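Local coordinates for putative flagellar hook-associated protein (Vibrio parahaemolyticus, PDB 3PWX) that probably serves as a structural component of the bacterial flagellum, as a hook-associated member of the flagellin family, at residues Y26-I30 with M207-S212; L33-S38 with R200-D205. One frame throughout, in Å; residues are numbered along the deposited sequence.

Contact 1. Residues Y26-I30 with M207-S212; sequences YQSNI and MDGAHS
CB of Met-207 receives the CD1 methyl of Ile-30 at 3.9 Å where helices 7-61 and 172-223 run side by side as an antiparallel coiled-coil-like pair, their local axes at 155°. The end of Met-207 leads away from helix 7-61; its side chain also packs on Val-130 and on Asn-203 of the second subunit. The next residue, Asp-208, lies beside Gln-27. With its CG anti to the backbone N (chi1 -161°), the carboxylate swings toward the neighbouring helix, where OD2 accepts a weak hydrogen bond of 3.2 Å from NE2 of Gln-27; amide and carboxylate planes are well turned from each other. His-211 is buried against Tyr-26, Gln-27 and Ile-30. Its CB packs on CG of Gln-27 at 3.6 Å, the CD1 methyl of Ile-30 meets the ring at its edge, and the ring is almost parallel to that of Tyr-26, but with centroids 5.4 Å apart there is little stacking. NE2 of His-211 comes close to CB of Tyr-26, but its hydrogen bond goes to the backbone oxygen of Val-130, tying the helix pair to strand 127-131. At the exposed border, Gln-27 NE2 also makes a weak bond to Ser-212 OG, 3.4 Å long with an N-H...O angle of 153°.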
loop_
_atom_site.group_PDB
_atom_site.type_symbol
_atom_site.label_atom_id
_atom_site.label_comp_id
_atom_site.label_asym_id
_atom_site.label_seq_id
_atom_site.Cartn_x
_atom_site.Cartn_y
_atom_site.Cartn_z
ATOM N N TYR A 26 -4.679 10.421 -9.211
ATOM C CA TYR A 26 -4.344 9.032 -8.907
ATOM C C TYR A 26 -3.794 8.327 -10.120
ATOM O O TYR A 26 -2.849 7.580 -10.012
ATOM C CB TYR A 26 -5.525 8.258 -8.386
ATOM C CG TYR A 26 -6.010 8.720 -7.036
ATOM C CD1 TYR A 26 -5.133 8.865 -5.963
ATOM C CD2 TYR A 26 -7.356 8.968 -6.811
ATOM C CE1 TYR A 26 -5.609 9.305 -4.653
ATOM C CE2 TYR A 26 -7.823 9.395 -5.532
ATOM C CZ TYR A 26 -6.938 9.567 -4.471
ATOM O OH TYR A 26 -7.416 9.933 -3.227
ATOM N N GLN A 27 -4.365 8.551 -11.295
ATOM C CA GLN A 27 -3.917 7.800 -12.439
ATOM C C GLN A 27 -2.543 8.271 -12.867
ATOM O O GLN A 27 -1.764 7.500 -13.497
ATOM C CB GLN A 27 -4.906 7.874 -13.585
ATOM C CG GLN A 27 -6.254 7.311 -13.244
ATOM C CD GLN A 27 -7.061 7.055 -14.487
ATOM O OE1 GLN A 27 -7.728 7.948 -14.967
ATOM N NE2 GLN A 27 -6.974 5.817 -15.040
ATOM N N SER A 28 -2.225 9.507 -12.508
ATOM C CA SER A 28 -0.876 10.017 -12.713
ATOM C C SER A 28 0.117 9.430 -11.728
ATOM O O SER A 28 1.276 9.267 -12.075
ATOM C CB SER A 28 -0.832 11.532 -12.645
ATOM O OG SER A 28 0.509 11.950 -12.594
ATOM N N ASN A 29 -0.319 9.108 -10.508
ATOM C CA ASN A 29 0.543 8.454 -9.523
ATOM C C ASN A 29 0.838 7.049 -9.985
ATOM O O ASN A 29 1.987 6.585 -9.914
ATOM C CB ASN A 29 -0.148 8.405 -8.163
ATOM C CG ASN A 29 -0.178 9.761 -7.474
ATOM O OD1 ASN A 29 0.374 10.751 -7.978
ATOM N ND2 ASN A 29 -0.840 9.817 -6.299
ATOM N N ILE A 30 -0.195 6.375 -10.487
ATOM C CA ILE A 30 -0.063 5.016 -10.973
ATOM C C ILE A 30 0.843 4.869 -12.253
ATOM O O ILE A 30 1.756 4.026 -12.293
ATOM C CB ILE A 30 -1.435 4.453 -11.246
ATOM C CG1 ILE A 30 -2.288 4.528 -9.968
ATOM C CG2 ILE A 30 -1.356 3.051 -11.832
ATOM C CD1 ILE A 30 -3.634 3.836 -10.159
HETATM N N MSE A 207 -6.418 -1.109 -10.244
HETATM C CA MSE A 207 -6.815 0.221 -9.757
HETATM C C MSE A 207 -7.056 1.219 -10.844
HETATM O O MSE A 207 -7.995 2.005 -10.782
HETATM C CB MSE A 207 -5.720 0.831 -8.928
HETATM C CG MSE A 207 -5.354 0.017 -7.751
HETATM SE SE MSE A 207 -6.663 0.019 -6.292
HETATM C CE MSE A 207 -5.216 -0.751 -5.229
ATOM N N ASP A 208 -6.159 1.247 -11.803
ATOM C CA ASP A 208 -6.251 2.153 -12.935
ATOM C C ASP A 208 -7.545 1.904 -13.778
ATOM O O ASP A 208 -8.243 2.834 -14.190
ATOM C CB ASP A 208 -4.991 1.961 -13.779
ATOM C CG ASP A 208 -4.732 3.105 -14.693
ATOM O OD1 ASP A 208 -4.937 2.899 -15.904
ATOM O OD2 ASP A 208 -4.353 4.207 -14.214
ATOM N N GLY A 209 -7.890 0.645 -13.975
ATOM C CA GLY A 209 -9.126 0.280 -14.683
ATOM C C GLY A 209 -10.393 0.783 -13.981
ATOM O O GLY A 209 -11.346 1.241 -14.623
ATOM N N ALA A 210 -10.392 0.695 -12.657
ATOM C CA ALA A 210 -11.507 1.159 -11.871
ATOM C C ALA A 210 -11.613 2.698 -11.920
ATOM O O ALA A 210 -12.735 3.259 -11.972
ATOM C CB ALA A 210 -11.361 0.669 -10.463
ATOM N N HIS A 211 -10.453 3.369 -11.919
ATOM C CA HIS A 211 -10.379 4.826 -12.076
ATOM C C HIS A 211 -10.893 5.248 -13.448
ATOM O O HIS A 211 -11.482 6.300 -13.596
ATOM C CB HIS A 211 -8.937 5.291 -11.945
ATOM C CG HIS A 211 -8.463 5.413 -10.532
ATOM N ND1 HIS A 211 -9.278 5.841 -9.507
ATOM C CD2 HIS A 211 -7.242 5.214 -9.976
ATOM C CE1 HIS A 211 -8.599 5.854 -8.377
ATOM N NE2 HIS A 211 -7.357 5.494 -8.632
ATOM N N SER A 212 -10.631 4.424 -14.465
ATOM C CA SER A 212 -11.086 4.722 -15.823
ATOM C C SER A 212 -12.603 4.647 -15.963
ATOM O O SER A 212 -13.207 5.601 -16.462
ATOM C CB SER A 212 -10.386 3.808 -16.843
ATOM O OG SER A 212 -9.127 4.335 -17.206
#

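Contact 2. Residues L33-S38 with R200-D205; sequences LKTTLS and RHNNLD
Lys-34 runs its aliphatic chain alongside Leu-204, in the opposite direction, and past the imidazole of His-201, with CG 3.8 Å from Leu-204 CD1 and CE 3.3 Å from His-201 ND1. Extended at chi2, the chain then bends at chi3 (63°) and again at chi4, which carries NZ across to Asp-205. There NZ forms a salt bridge with OD1 at 2.8 Å, approaching on the syn side and somewhat out of the carboxylate plane; OD2 is almost as near, so the ammonium group sits before both oxygens.

Beneath this charged pair, Leu-33, Leu-37 and Leu-204 form the apolar seam of an antiparallel helix pair whose local axes lie at 169°. Leu-37 and Leu-204 reach toward each other tip to tip, their CD1 methyls 4.0 Å apart, while Leu-33 crosses Leu-204 at about a right angle. The CD1 methyl of Leu-37 also lies over one face of the His-201 ring and touches CB of Arg-200 at 3.8 Å. The guanidinium of Arg-200 runs on to Glu-196 and to the backbone oxygen of Asn-139, and Met-136 of strand 134-137 covers the same side of the seam.

His-201 slots between the helices with the Lys-34 carbonyl oxygen at its edge, 3.5 Å from CE1. That oxygen already accepts from N and OG of Ser-38, which reach it from opposite faces of its plane. NE2 of the imidazole is hydrogen-bonded to Glu-41, one turn further along helix 7-61. The bond to Glu-41, with Lys-34 CE packed beside ND1 and Leu-37 CD1 over one face, limits the rotation of the ring, and the carboxylate of Glu-41 would probably favour a proton on NE2.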
loop_
_atom_site.group_PDB
_atom_site.type_symbol
_atom_site.label_atom_id
_atom_site.label_comp_id
_atom_site.label_asym_id
_atom_site.label_seq_id
_atom_site.Cartn_x
_atom_site.Cartn_y
_atom_site.Cartn_z
ATOM N N LEU A 33 4.233 5.343 -11.021
ATOM C CA LEU A 33 4.764 4.250 -10.218
ATOM C C LEU A 33 5.207 3.100 -11.175
ATOM O O LEU A 33 6.274 2.500 -10.999
ATOM C CB LEU A 33 3.781 3.829 -9.112
ATOM C CG LEU A 33 4.143 2.613 -8.259
ATOM C CD1 LEU A 33 5.583 2.695 -7.703
ATOM C CD2 LEU A 33 3.140 2.443 -7.141
ATOM N N LYS A 34 4.420 2.874 -12.225
ATOM C CA LYS A 34 4.731 1.861 -13.215
ATOM C C LYS A 34 6.069 2.128 -13.879
ATOM O O LYS A 34 6.817 1.188 -14.258
ATOM C CB LYS A 34 3.659 1.806 -14.279
ATOM C CG LYS A 34 2.299 1.329 -13.769
ATOM C CD LYS A 34 1.421 0.873 -14.903
ATOM C CE LYS A 34 2.117 -0.348 -15.561
ATOM N NZ LYS A 34 1.127 -1.454 -15.843
ATOM N N THR A 35 6.360 3.412 -14.039
ATOM C CA THR A 35 7.586 3.820 -14.684
ATOM C C THR A 35 8.781 3.528 -13.829
ATOM O O THR A 35 9.807 3.152 -14.320
ATOM C CB THR A 35 7.590 5.308 -14.953
ATOM O OG1 THR A 35 6.672 5.549 -16.022
ATOM C CG2 THR A 35 9.029 5.761 -15.372
ATOM N N THR A 36 8.619 3.719 -12.544
ATOM C CA THR A 36 9.667 3.564 -11.562
ATOM C C THR A 36 9.841 2.090 -11.355
ATOM O O THR A 36 10.956 1.617 -11.153
ATOM C CB THR A 36 9.124 4.171 -10.292
ATOM O OG1 THR A 36 8.994 5.573 -10.525
ATOM C CG2 THR A 36 10.022 3.929 -9.114
ATOM N N LEU A 37 8.753 1.331 -11.447
ATOM C CA LEU A 37 8.873 -0.075 -11.204
ATOM C C LEU A 37 9.595 -0.690 -12.357
ATOM O O LEU A 37 10.494 -1.481 -12.104
ATOM C CB LEU A 37 7.524 -0.748 -10.966
ATOM C CG LEU A 37 6.753 -0.462 -9.685
ATOM C CD1 LEU A 37 5.433 -1.237 -9.744
ATOM C CD2 LEU A 37 7.563 -0.853 -8.476
ATOM N N SER A 38 9.269 -0.336 -13.606
ATOM C CA SER A 38 9.935 -0.916 -14.787
ATOM C C SER A 38 11.404 -0.614 -14.682
ATOM O O SER A 38 12.253 -1.459 -14.962
ATOM C CB SER A 38 9.506 -0.272 -16.073
ATOM O OG SER A 38 8.163 -0.474 -16.267
ATOM N N ARG A 200 2.880 -6.319 -8.605
ATOM C CA ARG A 200 2.566 -4.893 -8.414
ATOM C C ARG A 200 1.959 -4.240 -9.655
ATOM O O ARG A 200 0.852 -3.712 -9.610
ATOM C CB ARG A 200 3.761 -4.123 -7.889
ATOM C CG ARG A 200 3.906 -4.339 -6.356
ATOM C CD ARG A 200 5.176 -3.632 -5.858
ATOM N NE ARG A 200 5.642 -4.171 -4.595
ATOM C CZ ARG A 200 6.790 -3.809 -4.039
ATOM N NH1 ARG A 200 7.579 -2.913 -4.646
ATOM N NH2 ARG A 200 7.161 -4.342 -2.873
ATOM N N HIS A 201 2.652 -4.352 -10.785
ATOM C CA HIS A 201 2.055 -3.946 -12.093
ATOM C C HIS A 201 0.603 -4.342 -12.327
ATOM O O HIS A 201 -0.172 -3.517 -12.788
ATOM C CB HIS A 201 2.859 -4.501 -13.257
ATOM C CG HIS A 201 4.076 -3.701 -13.574
ATOM N ND1 HIS A 201 4.036 -2.339 -13.791
ATOM C CD2 HIS A 201 5.367 -4.081 -13.770
ATOM C CE1 HIS A 201 5.255 -1.907 -14.071
ATOM N NE2 HIS A 201 6.075 -2.948 -14.082
ATOM N N ASN A 202 0.276 -5.613 -12.081
ATOM C CA ASN A 202 -1.093 -6.080 -12.219
ATOM C C ASN A 202 -2.106 -5.430 -11.272
ATOM O O ASN A 202 -3.220 -5.093 -11.657
ATOM C CB ASN A 202 -1.132 -7.610 -12.146
ATOM C CG ASN A 202 -0.406 -8.243 -13.325
ATOM O OD1 ASN A 202 -0.252 -7.599 -14.374
ATOM N ND2 ASN A 202 0.072 -9.476 -13.159
ATOM N N ASN A 203 -1.713 -5.246 -10.030
ATOM C CA ASN A 203 -2.608 -4.691 -9.089
ATOM C C ASN A 203 -2.842 -3.199 -9.411
ATOM O O ASN A 203 -4.016 -2.713 -9.384
ATOM C CB ASN A 203 -2.099 -5.006 -7.693
ATOM C CG ASN A 203 -2.595 -6.364 -7.200
ATOM O OD1 ASN A 203 -3.729 -6.790 -7.530
ATOM N ND2 ASN A 203 -1.812 -7.019 -6.379
ATOM N N LEU A 204 -1.779 -2.499 -9.824
ATOM C CA LEU A 204 -1.933 -1.144 -10.317
ATOM C C LEU A 204 -2.968 -1.117 -11.452
ATOM O O LEU A 204 -3.955 -0.333 -11.452
ATOM C CB LEU A 204 -0.613 -0.565 -10.784
ATOM C CG LEU A 204 0.396 -0.311 -9.676
ATOM C CD1 LEU A 204 1.689 0.142 -10.264
ATOM C CD2 LEU A 204 -0.150 0.754 -8.696
ATOM N N ASP A 205 -2.767 -1.991 -12.406
ATOM C CA ASP A 205 -3.676 -2.056 -13.551
ATOM C C ASP A 205 -5.147 -2.261 -13.185
ATOM O O ASP A 205 -6.017 -1.662 -13.801
ATOM C CB ASP A 205 -3.116 -3.078 -14.592
ATOM C CG ASP A 205 -1.852 -2.513 -15.299
ATOM O OD1 ASP A 205 -1.509 -1.309 -15.043
ATOM O OD2 ASP A 205 -1.222 -3.199 -16.106
#

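Both contacts join the same two long helices, 7-61 and 172-223, the centres of the contacts about 11 Å apart, and they meet directly where Ile-30 CG2 packs against Leu-204 CB at 3.8 Å. Each is partly buried, with an apolar inner side turned to the small strands and a polar outer border. Contact 2, nearer the centre of the chain, has a leucine seam covered by strands 134-137 and 127-131 and a full salt bridge at its border. Contact 1, farther out, relies on a histidine tied to strand 127-131 and on weak hydrogen bonds from the side-chain amide of Gln-27. The second subunit packs on this region at both levels, through Met-207 and Asn-203.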